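Side-chain contact in transcriptional regulator, Crp/Fnr family (Eubacterium rectale ATCC 33656, PDB 3DV8), which probably binds DNA through a C-terminal helix-turn-helix domain and regulates transcription in response to a signal sensed by its cyclic nucleotide-binding domain: residues A[154-159]-A[188-193]. Residues are numbered along the deposited sequence; the frame is centred on the assembly and turned at random.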
loop_
_atom_site.group_PDB
_atom_site.type_symbol
_atom_site.label_atom_id
_atom_site.label_comp_id
_atom_site.label_asym_id
_atom_site.label_seq_id
_atom_site.Cartn_x
_atom_site.Cartn_y
_atom_site.Cartn_z
ATOM N N SER A 154 -15.967 2.525 -13.083
ATOM C CA SER A 154 -15.906 2.816 -11.646
ATOM C C SER A 154 -15.550 4.280 -11.345
ATOM O O SER A 154 -16.123 4.885 -10.434
ATOM C CB SER A 154 -14.884 1.890 -10.974
ATOM O OG SER A 154 -14.918 2.047 -9.576
ATOM N N PHE A 155 -14.602 4.832 -12.105
ATOM C CA PHE A 155 -14.188 6.225 -11.945
ATOM C C PHE A 155 -15.314 7.196 -12.336
ATOM O O PHE A 155 -15.575 8.165 -11.603
ATOM C CB PHE A 155 -12.912 6.536 -12.733
ATOM C CG PHE A 155 -12.560 7.987 -12.727
ATOM C CD1 PHE A 155 -11.851 8.530 -11.661
ATOM C CD2 PHE A 155 -13.003 8.839 -13.761
ATOM C CE1 PHE A 155 -11.558 9.902 -11.617
ATOM C CE2 PHE A 155 -12.721 10.217 -13.736
ATOM C CZ PHE A 155 -11.978 10.749 -12.673
ATOM N N LEU A 156 -15.947 6.956 -13.487
ATOM C CA LEU A 156 -17.060 7.807 -13.952
ATOM C C LEU A 156 -18.194 7.888 -12.920
ATOM O O LEU A 156 -18.753 8.961 -12.717
ATOM C CB LEU A 156 -17.586 7.360 -15.322
ATOM C CG LEU A 156 -16.635 7.471 -16.526
ATOM C CD1 LEU A 156 -17.320 6.912 -17.786
ATOM C CD2 LEU A 156 -16.126 8.902 -16.760
ATOM N N LEU A 157 -18.489 6.765 -12.254
ATOM C CA LEU A 157 -19.481 6.716 -11.160
ATOM C C LEU A 157 -19.003 7.478 -9.898
ATOM O O LEU A 157 -19.818 8.087 -9.197
ATOM C CB LEU A 157 -19.853 5.263 -10.820
ATOM C CG LEU A 157 -20.621 4.511 -11.920
ATOM C CD1 LEU A 157 -20.579 3.021 -11.708
ATOM C CD2 LEU A 157 -22.065 5.008 -12.030
ATOM N N GLU A 158 -17.698 7.456 -9.616
ATOM C CA GLU A 158 -17.156 8.204 -8.478
ATOM C C GLU A 158 -17.237 9.701 -8.732
ATOM O O GLU A 158 -17.758 10.424 -7.876
ATOM C CB GLU A 158 -15.702 7.838 -8.162
ATOM C CG GLU A 158 -15.176 8.448 -6.826
ATOM C CD GLU A 158 -13.672 8.275 -6.612
ATOM O OE1 GLU A 158 -13.013 7.497 -7.332
ATOM O OE2 GLU A 158 -13.146 8.932 -5.696
ATOM N N GLU A 159 -16.703 10.164 -9.871
ATOM C CA GLU A 159 -16.716 11.609 -10.203
ATOM C C GLU A 159 -18.109 12.221 -10.245
ATOM O O GLU A 159 -18.295 13.337 -9.751
ATOM C CB GLU A 159 -15.978 11.952 -11.508
ATOM C CG GLU A 159 -14.486 12.185 -11.395
ATOM C CD GLU A 159 -14.087 13.510 -10.752
ATOM O OE1 GLU A 159 -14.336 13.718 -9.551
ATOM O OE2 GLU A 159 -13.445 14.334 -11.430
ATOM N N ARG A 188 -9.995 5.871 -26.511
ATOM C CA ARG A 188 -10.468 4.653 -27.203
ATOM C C ARG A 188 -11.611 4.010 -26.397
ATOM O O ARG A 188 -12.643 3.616 -26.968
ATOM C CB ARG A 188 -9.347 3.600 -27.319
ATOM C CG ARG A 188 -9.276 2.835 -28.646
ATOM C CD ARG A 188 -8.129 3.369 -29.531
ATOM N NE ARG A 188 -6.822 3.080 -28.914
ATOM C CZ ARG A 188 -5.625 3.495 -29.351
ATOM N NH1 ARG A 188 -5.503 4.267 -30.440
ATOM N NH2 ARG A 188 -4.520 3.157 -28.664
HETATM N N MSE A 189 -11.398 3.930 -25.074
HETATM C CA MSE A 189 -12.346 3.349 -24.116
HETATM C C MSE A 189 -13.636 4.147 -23.994
HETATM O O MSE A 189 -14.712 3.544 -23.898
HETATM C CB MSE A 189 -11.713 3.237 -22.719
HETATM C CG MSE A 189 -12.491 2.385 -21.731
HETATM SE SE MSE A 189 -12.526 0.517 -22.281
HETATM C CE MSE A 189 -10.611 0.059 -22.092
ATOM N N LEU A 190 -13.519 5.480 -23.947
ATOM C CA LEU A 190 -14.686 6.364 -23.862
ATOM C C LEU A 190 -15.528 6.284 -25.148
ATOM O O LEU A 190 -16.763 6.316 -25.085
ATOM C CB LEU A 190 -14.274 7.806 -23.525
ATOM C CG LEU A 190 -13.637 8.022 -22.140
ATOM C CD1 LEU A 190 -12.963 9.393 -22.066
ATOM C CD2 LEU A 190 -14.630 7.823 -20.966
ATOM N N ARG A 191 -14.858 6.155 -26.296
ATOM C CA ARG A 191 -15.538 5.989 -27.602
ATOM C C ARG A 191 -16.259 4.637 -27.730
ATOM O O ARG A 191 -17.310 4.560 -28.371
ATOM C CB ARG A 191 -14.572 6.239 -28.754
ATOM C CG ARG A 191 -14.204 7.711 -28.858
ATOM C CD ARG A 191 -13.083 7.924 -29.836
ATOM N NE ARG A 191 -12.851 9.340 -30.111
ATOM C CZ ARG A 191 -11.876 9.817 -30.890
ATOM N NH1 ARG A 191 -11.002 9.002 -31.504
ATOM N NH2 ARG A 191 -11.767 11.139 -31.060
ATOM N N TYR A 192 -15.688 3.592 -27.122
ATOM C CA TYR A 192 -16.349 2.274 -27.005
ATOM C C TYR A 192 -17.609 2.398 -26.121
ATOM O O TYR A 192 -18.648 1.815 -26.436
ATOM C CB TYR A 192 -15.370 1.208 -26.465
ATOM C CG TYR A 192 -16.024 -0.054 -25.951
ATOM C CD1 TYR A 192 -16.665 -0.948 -26.822
ATOM C CD2 TYR A 192 -16.004 -0.365 -24.583
ATOM C CE1 TYR A 192 -17.287 -2.126 -26.329
ATOM C CE2 TYR A 192 -16.614 -1.532 -24.085
ATOM C CZ TYR A 192 -17.251 -2.399 -24.960
ATOM O OH TYR A 192 -17.838 -3.525 -24.452
ATOM N N PHE A 193 -17.487 3.150 -25.022
ATOM C CA PHE A 193 -18.605 3.457 -24.104
ATOM C C PHE A 193 -19.705 4.254 -24.822
ATOM O O PHE A 193 -20.894 3.980 -24.614
ATOM C CB PHE A 193 -18.104 4.236 -22.864
ATOM C CG PHE A 193 -17.472 3.379 -21.775
ATOM C CD1 PHE A 193 -16.799 2.171 -22.053
ATOM C CD2 PHE A 193 -17.472 3.849 -20.451
ATOM C CE1 PHE A 193 -16.210 1.424 -21.020
ATOM C CE2 PHE A 193 -16.879 3.110 -19.412
ATOM C CZ PHE A 193 -16.251 1.900 -19.700
#
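Leu-156 reaches across from helix 148-163 and sets one methyl, CD1, against both Leu-190 and Phe-193 of helix 183-195. It meets the Phe-193 ring at the edge, close to the ring plane: CD1 of Leu-156 lies 4.1 Å from CD2 of Phe-193 and 4.2 Å from CE2. The same methyl sits 4.3 Å from CD2 of Leu-190, which leaves its helix at a slant to Leu-156 and comes near it only at its branched end. In Leu-156 the chain is extended past CB, with CG opposite the carbonyl carbon (chi1 -65°) and CD1 carried on outward by chi2 of 177°, which gives it the length to bridge the helices. The helices stand well apart here: the nearest CA atoms, those of Leu-156 and Leu-190, are 10.3 Å apart, and the segments bury just 93 Å² between them. Other parts of the domain complete this apolar core. Val-199 touches both Leu-156 and Phe-193, Leu-214 and Leu-217 touch Phe-193, and Ile-175 meets Leu-190. The outer side of helix 183-195 is quite different: Arg-188, Arg-191 and Tyr-192 are exposed and take no part in the contact, and Arg-188 is salt-bridged to Glu-184. A buried apolar face backed by an exposed, arginine-bearing one is consistent with the second helix of a Crp-like helix-turn-helix, the DNA-recognition helix in this family, packed on the core of a winged-helix domain.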